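PDB 7EDR: Moesin/ezrin/radixin homolog 2 from Drosophila melanogaster, which probably acts, as merlins do, as a membrane-associated scaffold that binds partner proteins through its FERM domain and helps to restrain growth through Hippo signalling. Local coordinates for residues C[209-214]-C[270-275]; C[246-251]-C[258-263]; C[88-93]-C[224-229]. One frame throughout, in Å; residues are numbered along the deposited sequence.

Interaction 1 (C[209-214]-C[270-275]); sequences FPITNK and FIFYSQ
Ile-211 meets the ring of Phe-272 obliquely, with its CD1 set over one face. CG2, the other branch, meets the ring at Phe-272 CD1, 3.5 Å from Ile-211 CG2. Both residues hold their first branch between backbone N and carbonyl carbon (Ile-211 CG1 at chi1 61°), which puts CG2 of Ile-211 beside its backbone N. Thr-212 and Tyr-273 cross at about a right angle: Thr-212 OG1 lies 3.3 Å from Tyr-273 CB, while the carbonyl oxygens of Thr-212 and Asn-213 sit near the tyrosine ring edge. Thr-212 and Tyr-273 form a single antiparallel hydrogen-bonded pair, which joins the outer strand 207-212 of one sheet to the outer strand 270-273 of the other in the PH-like domain. The strand segments cross at 116°, as fits two sheets meeting at a corner. The bond from Thr-212 N to Tyr-273 O (3.1 Å) lands on a lone pair; the return bond from Tyr-273 N to Thr-212 O is 2.7 Å long and also in the carbonyl plane. Beyond the bridge, a water donates to Pro-210 O and to Ser-274 OG, the latter also hydrogen-bonded to Asn-280. An aromatic side chain of another protein's chain packs on Phe-272.

Interaction 2 (C[246-251]-C[258-263]); sequences NEIRHV and FTIRLV
Arg-261 O is gripped by two consecutive amides, Arg-249 N at 2.9 Å and His-250 N at 3.2 Å. The first donor lies in the carbonyl plane on a lone pair; the second stands 29° above it. Arg-261 N returns a bond to His-250 O at 2.9 Å, and Val-263 N gives an almost straight one (173°) to Glu-247 O. The Arg-261 guanidinium lies alongside the His-250 imidazole, their planes 17° apart. His-250 CB sits over one guanidinium face, 3.8 Å from Arg-261 NH1. The Arg-249 chain runs the same way, bringing its NE within 4.4 Å of the like-charged Arg-261 NH1. Arg-261 NE, 4.3 Å from His-250 ND1, probably disfavours a protonated imidazole. A water lying in the His-250 ring plane links ND1 to Thr-259 O. The other face of the hairpin is apolar: Val-251 CG2 lies beside Ile-260 CG1 at 4.1 Å, while Val-251 CG1 reaches the edge of the Phe-258 ring. Leu-284 and Ile-283 of helix 277-297 back this face. Two residues, Arg-249 and His-250, opposite the single Arg-261, with the register shifted by one, make a classic beta bulge, here in hairpin 248-254/257-262 of the PH-like domain.

Interaction 3 (C[88-93]-C[224-229]); sequences FPENVS and TSVGLN
Van der Waals contacts make up the direct meeting of these segments, and they bury just 159 Å². Ser-225 points at the incoming loop: its CB lies 3.3 Å from the carbonyl oxygen of Phe-88. Its OG, set between backbone N and carbonyl carbon (chi1 70°), reaches Glu-90 CG at 3.4 Å. Glu-90 and Val-226 cross at about a right angle, so that the methyl CG2 of Val-226 touches the carboxylate end, 3.7 Å from Glu-90 OE1.

No direct hydrogen bond spans the segments, but one water does the work. It donates to Pro-89 O at 2.5 Å and is 2.7 Å from Ser-225 OG.

The charge of Glu-90 is paired with residues outside the two segments. Its extended chain carries OE2 to salt bridges with Arg-297, the last residue of helix 277-297, and Arg-298 just after it; Tyr-294 of that helix also packs on the glutamate.

Within the segments, backbone and hydroxyl bonds fix the local shape. Thr-224 OG1 accepts from Val-226 N and from Gly-227 N, each at 2.9 Å, an ST turn combined with an ST motif; Thr-224 N closes the same turn by donating to Gly-227 O. In 88-93, Asn-91 occupies the N-cap position of helix 92-95, with its OD1 bonded to Gln-199, and the amides of Glu-90 and Asn-91 are held by the carboxylate of Glu-95.

The loop 88-91 follows the last strand of the ubiquitin-like lobe and leads into the helical central lobe, while the turn 224-226 links strands 218-223 and 227-232 of the PH-like lobe. Their meeting, small and water-mediated, is part of the inter-lobe seam that helps to join the three lobes of the FERM cloverleaf.

How the interactions relate
From the N terminus, the chain leaves the ubiquitin-like lobe at 88-93, runs through the helical central lobe, and closes its first loop in interaction 3 at 224-229. Before that closure, 209-214 has already opened interaction 1, which is completed only at 270-275, so these two cross. Interaction 2 opens and closes inside the loop of interaction 1, and it follows interaction 3 in series. Interactions 1 and 2 share a sheet, since strands 257-262 and 270-273 are neighbours in it; their centres are about 15 Å apart. Leu-228 touches Ile-248 and Ile-260, packing one sheet of the PH-like lobe against the other, whereas interaction 3 ties that lobe to the rest of the FERM domain.

Interaction 1 (C[209-214]-C[270-275])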
loop_
_atom_site.group_PDB
_atom_site.type_symbol
_atom_site.label_atom_id
_atom_site.label_comp_id
_atom_site.label_asym_id
_atom_site.label_seq_id
_atom_site.Cartn_x
_atom_site.Cartn_y
_atom_site.Cartn_z
ATOM N N PHE C 209 -24.361 -20.637 -15.439
ATOM C CA PHE C 209 -24.468 -21.240 -16.754
ATOM C C PHE C 209 -24.753 -22.722 -16.579
ATOM O O PHE C 209 -24.245 -23.351 -15.640
ATOM C CB PHE C 209 -23.206 -21.047 -17.597
ATOM C CG PHE C 209 -22.797 -19.620 -17.717
ATOM C CD1 PHE C 209 -23.239 -18.847 -18.772
ATOM C CD2 PHE C 209 -21.995 -19.035 -16.742
ATOM C CE1 PHE C 209 -22.887 -17.527 -18.871
ATOM C CE2 PHE C 209 -21.642 -17.728 -16.831
ATOM C CZ PHE C 209 -22.082 -16.964 -17.910
ATOM N N PRO C 210 -25.571 -23.286 -17.442
ATOM C CA PRO C 210 -25.944 -24.692 -17.290
ATOM C C PRO C 210 -24.912 -25.587 -17.944
ATOM O O PRO C 210 -24.537 -25.372 -19.098
ATOM C CB PRO C 210 -27.297 -24.760 -17.995
ATOM C CG PRO C 210 -27.178 -23.716 -19.094
ATOM C CD PRO C 210 -26.229 -22.651 -18.602
ATOM N N ILE C 211 -24.425 -26.587 -17.213
ATOM C CA ILE C 211 -23.358 -27.443 -17.699
ATOM C C ILE C 211 -23.729 -28.888 -17.397
ATOM O O ILE C 211 -24.700 -29.172 -16.696
ATOM C CB ILE C 211 -21.983 -27.096 -17.077
ATOM C CG1 ILE C 211 -22.013 -27.272 -15.558
ATOM C CG2 ILE C 211 -21.591 -25.678 -17.403
ATOM C CD1 ILE C 211 -20.695 -27.005 -14.896
ATOM N N THR C 212 -22.926 -29.796 -17.943
ATOM C CA THR C 212 -22.976 -31.217 -17.623
ATOM C C THR C 212 -21.557 -31.695 -17.368
ATOM O O THR C 212 -20.642 -31.355 -18.130
ATOM C CB THR C 212 -23.602 -32.031 -18.764
ATOM O OG1 THR C 212 -23.141 -31.518 -20.020
ATOM C CG2 THR C 212 -25.127 -31.958 -18.715
ATOM N N ASN C 213 -21.367 -32.465 -16.295
ATOM C CA ASN C 213 -20.086 -33.120 -16.068
ATOM C C ASN C 213 -20.025 -34.346 -16.978
ATOM O O ASN C 213 -20.840 -34.506 -17.891
ATOM C CB ASN C 213 -19.891 -33.462 -14.596
ATOM C CG ASN C 213 -20.875 -34.504 -14.099
ATOM O OD1 ASN C 213 -21.801 -34.888 -14.815
ATOM N ND2 ASN C 213 -20.697 -34.948 -12.851
ATOM N N LYS C 214 -19.062 -35.240 -16.741
ATOM C CA LYS C 214 -18.881 -36.336 -17.686
ATOM C C LYS C 214 -19.959 -37.402 -17.528
ATOM O O LYS C 214 -20.276 -38.093 -18.500
ATOM C CB LYS C 214 -17.485 -36.937 -17.545
ATOM C CG LYS C 214 -17.136 -37.424 -16.147
ATOM C CD LYS C 214 -15.830 -38.204 -16.189
ATOM C CE LYS C 214 -15.754 -39.219 -15.068
ATOM N NZ LYS C 214 -14.346 -39.540 -14.742
ATOM N N PHE C 270 -10.258 -31.275 -15.053
ATOM C CA PHE C 270 -11.655 -31.657 -15.037
ATOM C C PHE C 270 -12.389 -30.938 -16.157
ATOM O O PHE C 270 -11.965 -29.879 -16.636
ATOM C CB PHE C 270 -12.305 -31.420 -13.673
ATOM C CG PHE C 270 -12.543 -29.990 -13.319
ATOM C CD1 PHE C 270 -13.717 -29.353 -13.695
ATOM C CD2 PHE C 270 -11.644 -29.313 -12.508
ATOM C CE1 PHE C 270 -13.963 -28.049 -13.321
ATOM C CE2 PHE C 270 -11.884 -28.016 -12.122
ATOM C CZ PHE C 270 -13.046 -27.374 -12.538
ATOM N N ILE C 271 -13.470 -31.571 -16.607
ATOM C CA ILE C 271 -14.129 -31.248 -17.863
ATOM C C ILE C 271 -15.605 -31.013 -17.585
ATOM O O ILE C 271 -16.178 -31.577 -16.647
ATOM C CB ILE C 271 -13.910 -32.385 -18.899
ATOM C CG1 ILE C 271 -12.679 -32.126 -19.770
ATOM C CG2 ILE C 271 -15.129 -32.633 -19.788
ATOM C CD1 ILE C 271 -11.374 -31.953 -19.030
ATOM N N PHE C 272 -16.218 -30.141 -18.375
ATOM C CA PHE C 272 -17.664 -30.043 -18.340
ATOM C C PHE C 272 -18.123 -29.566 -19.704
ATOM O O PHE C 272 -17.334 -29.046 -20.497
ATOM C CB PHE C 272 -18.150 -29.122 -17.213
ATOM C CG PHE C 272 -17.700 -27.694 -17.357
ATOM C CD1 PHE C 272 -18.356 -26.824 -18.225
ATOM C CD2 PHE C 272 -16.635 -27.215 -16.612
ATOM C CE1 PHE C 272 -17.951 -25.502 -18.356
ATOM C CE2 PHE C 272 -16.224 -25.889 -16.739
ATOM C CZ PHE C 272 -16.882 -25.033 -17.609
ATOM N N TYR C 273 -19.405 -29.753 -19.983
ATOM C CA TYR C 273 -19.925 -29.418 -21.295
ATOM C C TYR C 273 -20.889 -28.253 -21.192
ATOM O O TYR C 273 -21.635 -28.123 -20.212
ATOM C CB TYR C 273 -20.596 -30.629 -21.942
ATOM C CG TYR C 273 -19.615 -31.740 -22.210
ATOM C CD1 TYR C 273 -19.369 -32.729 -21.256
ATOM C CD2 TYR C 273 -18.896 -31.776 -23.396
ATOM C CE1 TYR C 273 -18.451 -33.747 -21.494
ATOM C CE2 TYR C 273 -17.977 -32.791 -23.648
ATOM C CZ TYR C 273 -17.760 -33.775 -22.698
ATOM O OH TYR C 273 -16.834 -34.772 -22.961
ATOM N N SER C 274 -20.843 -27.395 -22.198
ATOM C CA SER C 274 -21.698 -26.223 -22.259
ATOM C C SER C 274 -22.063 -26.036 -23.721
ATOM O O SER C 274 -21.173 -25.946 -24.570
ATOM C CB SER C 274 -20.992 -24.992 -21.684
ATOM O OG SER C 274 -21.608 -23.800 -22.138
ATOM N N GLN C 275 -23.361 -25.972 -24.014
ATOM C CA GLN C 275 -23.855 -26.350 -25.335
ATOM C C GLN C 275 -23.924 -25.224 -26.352
ATOM O O GLN C 275 -24.211 -25.503 -27.517
ATOM C CB GLN C 275 -25.250 -26.980 -25.224
ATOM C CG GLN C 275 -25.295 -28.231 -24.373
ATOM C CD GLN C 275 -24.379 -29.301 -24.902
ATOM O OE1 GLN C 275 -24.204 -29.443 -26.121
ATOM N NE2 GLN C 275 -23.761 -30.054 -23.988
HETATM O O HOH W 1 -23.666 -23.245 -20.786
#

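Interaction 2 (C[246-251]-C[258-263])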
loop_
_atom_site.group_PDB
_atom_site.type_symbol
_atom_site.label_atom_id
_atom_site.label_comp_id
_atom_site.label_asym_id
_atom_site.label_seq_id
_atom_site.Cartn_x
_atom_site.Cartn_y
_atom_site.Cartn_z
ATOM N N ASN C 246 -7.083 -18.527 -7.642
ATOM C CA ASN C 246 -5.642 -18.757 -7.533
ATOM C C ASN C 246 -5.269 -20.240 -7.522
ATOM O O ASN C 246 -4.077 -20.556 -7.532
ATOM C CB ASN C 246 -5.087 -18.086 -6.282
ATOM C CG ASN C 246 -5.450 -18.838 -5.021
ATOM O OD1 ASN C 246 -6.620 -18.931 -4.661
ATOM N ND2 ASN C 246 -4.447 -19.387 -4.347
ATOM N N GLU C 247 -6.253 -21.144 -7.499
ATOM C CA GLU C 247 -6.053 -22.572 -7.718
ATOM C C GLU C 247 -6.145 -22.969 -9.188
ATOM O O GLU C 247 -5.835 -24.126 -9.518
ATOM C CB GLU C 247 -7.093 -23.399 -6.935
ATOM C CG GLU C 247 -7.231 -23.023 -5.477
ATOM C CD GLU C 247 -8.333 -23.785 -4.760
ATOM O OE1 GLU C 247 -9.511 -23.727 -5.170
ATOM O OE2 GLU C 247 -8.015 -24.444 -3.759
ATOM N N ILE C 248 -6.573 -22.062 -10.076
ATOM C CA ILE C 248 -6.834 -22.400 -11.478
ATOM C C ILE C 248 -5.699 -21.864 -12.350
ATOM O O ILE C 248 -5.389 -20.666 -12.321
ATOM C CB ILE C 248 -8.200 -21.854 -11.940
ATOM C CG1 ILE C 248 -9.321 -22.436 -11.072
ATOM C CG2 ILE C 248 -8.447 -22.168 -13.415
ATOM C CD1 ILE C 248 -10.678 -21.895 -11.407
ATOM N N ARG C 249 -5.089 -22.754 -13.138
ATOM C CA ARG C 249 -3.949 -22.430 -13.988
ATOM C C ARG C 249 -4.378 -22.001 -15.392
ATOM O O ARG C 249 -3.793 -21.068 -15.969
ATOM C CB ARG C 249 -3.014 -23.645 -14.048
ATOM C CG ARG C 249 -2.013 -23.706 -15.198
ATOM C CD ARG C 249 -0.860 -22.761 -14.976
ATOM N NE ARG C 249 0.170 -22.852 -16.016
ATOM C CZ ARG C 249 0.998 -21.853 -16.350
ATOM N NH1 ARG C 249 0.913 -20.665 -15.740
ATOM N NH2 ARG C 249 1.907 -22.037 -17.311
ATOM N N HIS C 250 -5.409 -22.646 -15.943
ATOM C CA HIS C 250 -5.751 -22.469 -17.345
ATOM C C HIS C 250 -7.208 -22.864 -17.565
ATOM O O HIS C 250 -7.689 -23.840 -16.979
ATOM C CB HIS C 250 -4.817 -23.305 -18.234
ATOM C CG HIS C 250 -4.805 -22.878 -19.668
ATOM N ND1 HIS C 250 -5.700 -23.365 -20.598
ATOM C CD2 HIS C 250 -4.015 -21.998 -20.330
ATOM C CE1 HIS C 250 -5.462 -22.804 -21.771
ATOM N NE2 HIS C 250 -4.446 -21.970 -21.635
ATOM N N VAL C 251 -7.904 -22.097 -18.409
ATOM C CA VAL C 251 -9.300 -22.355 -18.747
ATOM C C VAL C 251 -9.436 -22.294 -20.262
ATOM O O VAL C 251 -8.979 -21.328 -20.887
ATOM C CB VAL C 251 -10.259 -21.343 -18.086
ATOM C CG1 VAL C 251 -11.640 -21.405 -18.752
ATOM C CG2 VAL C 251 -10.384 -21.591 -16.589
ATOM N N PHE C 258 -15.436 -27.725 -22.089
ATOM C CA PHE C 258 -14.504 -26.906 -21.317
ATOM C C PHE C 258 -13.476 -27.795 -20.628
ATOM O O PHE C 258 -13.828 -28.823 -20.029
ATOM C CB PHE C 258 -15.229 -26.058 -20.268
ATOM C CG PHE C 258 -15.563 -24.672 -20.739
ATOM C CD1 PHE C 258 -14.686 -23.626 -20.519
ATOM C CD2 PHE C 258 -16.749 -24.421 -21.420
ATOM C CE1 PHE C 258 -14.986 -22.343 -20.966
ATOM C CE2 PHE C 258 -17.064 -23.146 -21.862
ATOM C CZ PHE C 258 -16.180 -22.105 -21.636
ATOM N N THR C 259 -12.210 -27.394 -20.715
ATOM C CA THR C 259 -11.136 -28.021 -19.959
ATOM C C THR C 259 -10.569 -27.015 -18.968
ATOM O O THR C 259 -10.219 -25.887 -19.346
ATOM C CB THR C 259 -10.022 -28.533 -20.869
ATOM O OG1 THR C 259 -10.576 -29.411 -21.861
ATOM C CG2 THR C 259 -8.987 -29.276 -20.028
ATOM N N ILE C 260 -10.467 -27.429 -17.711
ATOM C CA ILE C 260 -9.966 -26.586 -16.639
ATOM C C ILE C 260 -8.777 -27.284 -16.014
ATOM O O ILE C 260 -8.909 -28.402 -15.500
ATOM C CB ILE C 260 -11.050 -26.293 -15.594
ATOM C CG1 ILE C 260 -12.036 -25.282 -16.184
ATOM C CG2 ILE C 260 -10.419 -25.777 -14.300
ATOM C CD1 ILE C 260 -13.283 -25.200 -15.421
ATOM N N ARG C 261 -7.614 -26.633 -16.083
ATOM C CA ARG C 261 -6.390 -27.147 -15.496
ATOM C C ARG C 261 -6.113 -26.389 -14.208
ATOM O O ARG C 261 -6.238 -25.159 -14.162
ATOM C CB ARG C 261 -5.216 -27.009 -16.468
ATOM C CG ARG C 261 -5.583 -27.384 -17.901
ATOM C CD ARG C 261 -4.382 -27.868 -18.727
ATOM N NE ARG C 261 -3.534 -26.770 -19.195
ATOM C CZ ARG C 261 -2.453 -26.315 -18.553
ATOM N NH1 ARG C 261 -1.751 -25.304 -19.075
ATOM N NH2 ARG C 261 -2.067 -26.862 -17.390
ATOM N N LEU C 262 -5.742 -27.118 -13.171
ATOM C CA LEU C 262 -5.457 -26.533 -11.874
ATOM C C LEU C 262 -3.963 -26.293 -11.712
ATOM O O LEU C 262 -3.134 -26.924 -12.370
ATOM C CB LEU C 262 -5.969 -27.441 -10.759
ATOM C CG LEU C 262 -7.453 -27.781 -10.852
ATOM C CD1 LEU C 262 -7.781 -28.723 -9.752
ATOM C CD2 LEU C 262 -8.297 -26.538 -10.703
ATOM N N VAL C 263 -3.636 -25.361 -10.814
ATOM C CA VAL C 263 -2.240 -25.006 -10.558
ATOM C C VAL C 263 -1.457 -26.217 -10.075
ATOM O O VAL C 263 -0.325 -26.457 -10.502
ATOM C CB VAL C 263 -2.160 -23.852 -9.545
ATOM C CG1 VAL C 263 -0.735 -23.684 -9.022
ATOM C CG2 VAL C 263 -2.670 -22.565 -10.181
HETATM O O HOH W 2 -7.451 -25.384 -20.330
#

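Interaction 3 (C[88-93]-C[224-229])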
loop_
_atom_site.group_PDB
_atom_site.type_symbol
_atom_site.label_atom_id
_atom_site.label_comp_id
_atom_site.label_asym_id
_atom_site.label_seq_id
_atom_site.Cartn_x
_atom_site.Cartn_y
_atom_site.Cartn_z
ATOM N N PHE C 88 -17.874 -7.688 -10.173
ATOM C CA PHE C 88 -18.278 -7.186 -8.874
ATOM C C PHE C 88 -17.119 -7.261 -7.897
ATOM O O PHE C 88 -16.369 -8.245 -7.896
ATOM C CB PHE C 88 -19.447 -7.987 -8.295
ATOM C CG PHE C 88 -20.682 -7.906 -9.099
ATOM C CD1 PHE C 88 -20.806 -8.623 -10.271
ATOM C CD2 PHE C 88 -21.744 -7.119 -8.674
ATOM C CE1 PHE C 88 -21.974 -8.551 -11.012
ATOM C CE2 PHE C 88 -22.903 -7.045 -9.409
ATOM C CZ PHE C 88 -23.030 -7.757 -10.572
ATOM N N PRO C 89 -16.969 -6.262 -7.039
ATOM C CA PRO C 89 -15.917 -6.312 -6.022
ATOM C C PRO C 89 -16.182 -7.433 -5.026
ATOM O O PRO C 89 -17.281 -7.999 -4.957
ATOM C CB PRO C 89 -16.008 -4.934 -5.357
ATOM C CG PRO C 89 -17.472 -4.546 -5.536
ATOM C CD PRO C 89 -17.870 -5.106 -6.879
ATOM N N GLU C 90 -15.143 -7.776 -4.252
ATOM C CA GLU C 90 -15.345 -8.782 -3.213
ATOM C C GLU C 90 -15.895 -8.168 -1.935
ATOM O O GLU C 90 -16.656 -8.826 -1.225
ATOM C CB GLU C 90 -14.051 -9.536 -2.927
ATOM C CG GLU C 90 -13.601 -10.432 -4.054
ATOM C CD GLU C 90 -12.279 -11.130 -3.744
ATOM O OE1 GLU C 90 -12.146 -11.646 -2.605
ATOM O OE2 GLU C 90 -11.375 -11.166 -4.624
ATOM N N ASN C 91 -15.553 -6.914 -1.636
ATOM C CA ASN C 91 -16.150 -6.194 -0.510
ATOM C C ASN C 91 -16.379 -4.746 -0.925
ATOM O O ASN C 91 -15.408 -3.996 -1.062
ATOM C CB ASN C 91 -15.250 -6.273 0.722
ATOM C CG ASN C 91 -15.866 -5.584 1.947
ATOM O OD1 ASN C 91 -17.074 -5.290 1.987
ATOM N ND2 ASN C 91 -15.029 -5.316 2.954
ATOM N N VAL C 92 -17.650 -4.342 -1.106
ATOM C CA VAL C 92 -17.938 -2.988 -1.610
ATOM C C VAL C 92 -17.318 -1.916 -0.720
ATOM O O VAL C 92 -16.713 -0.961 -1.222
ATOM C CB VAL C 92 -19.450 -2.731 -1.782
ATOM C CG1 VAL C 92 -19.948 -3.290 -3.101
ATOM C CG2 VAL C 92 -20.267 -3.235 -0.569
ATOM N N SER C 93 -17.446 -2.045 0.600
ATOM C CA SER C 93 -17.030 -0.927 1.446
ATOM C C SER C 93 -15.513 -0.782 1.531
ATOM O O SER C 93 -15.030 0.267 1.961
ATOM C CB SER C 93 -17.645 -1.035 2.851
ATOM O OG SER C 93 -17.651 -2.362 3.330
ATOM N N THR C 224 -17.654 -16.355 -10.416
ATOM C CA THR C 224 -17.722 -15.275 -9.437
ATOM C C THR C 224 -16.400 -14.519 -9.383
ATOM O O THR C 224 -15.384 -14.931 -9.954
ATOM C CB THR C 224 -18.041 -15.804 -8.026
ATOM O OG1 THR C 224 -16.827 -16.278 -7.393
ATOM C CG2 THR C 224 -19.059 -16.935 -8.104
ATOM N N SER C 225 -16.422 -13.417 -8.626
ATOM C CA SER C 225 -15.217 -12.643 -8.361
ATOM C C SER C 225 -14.147 -13.457 -7.640
ATOM O O SER C 225 -12.965 -13.098 -7.702
ATOM C CB SER C 225 -15.564 -11.430 -7.502
ATOM O OG SER C 225 -15.908 -11.849 -6.190
ATOM N N VAL C 226 -14.541 -14.519 -6.942
ATOM C CA VAL C 226 -13.627 -15.314 -6.140
ATOM C C VAL C 226 -13.260 -16.642 -6.809
ATOM O O VAL C 226 -12.167 -17.170 -6.571
ATOM C CB VAL C 226 -14.262 -15.539 -4.752
ATOM C CG1 VAL C 226 -13.458 -16.506 -3.916
ATOM C CG2 VAL C 226 -14.411 -14.197 -4.049
ATOM N N GLY C 227 -14.119 -17.183 -7.653
ATOM C CA GLY C 227 -13.703 -18.333 -8.420
ATOM C C GLY C 227 -14.825 -18.997 -9.197
ATOM O O GLY C 227 -15.697 -18.314 -9.760
ATOM N N LEU C 228 -14.792 -20.331 -9.255
ATOM C CA LEU C 228 -15.777 -21.127 -9.977
ATOM C C LEU C 228 -16.551 -21.954 -8.963
ATOM O O LEU C 228 -15.963 -22.755 -8.224
ATOM C CB LEU C 228 -15.120 -22.036 -11.013
ATOM C CG LEU C 228 -14.496 -21.357 -12.236
ATOM C CD1 LEU C 228 -13.922 -22.372 -13.227
ATOM C CD2 LEU C 228 -15.493 -20.447 -12.923
ATOM N N ASN C 229 -17.855 -21.737 -8.915
ATOM C CA ASN C 229 -18.766 -22.525 -8.105
ATOM C C ASN C 229 -19.469 -23.551 -8.981
ATOM O O ASN C 229 -19.744 -23.311 -10.163
ATOM C CB ASN C 229 -19.802 -21.629 -7.433
ATOM C CG ASN C 229 -19.189 -20.677 -6.448
ATOM O OD1 ASN C 229 -18.038 -20.846 -6.055
ATOM N ND2 ASN C 229 -19.960 -19.681 -6.019
HETATM O O HOH W 3 -18.062 -10.357 -5.425
#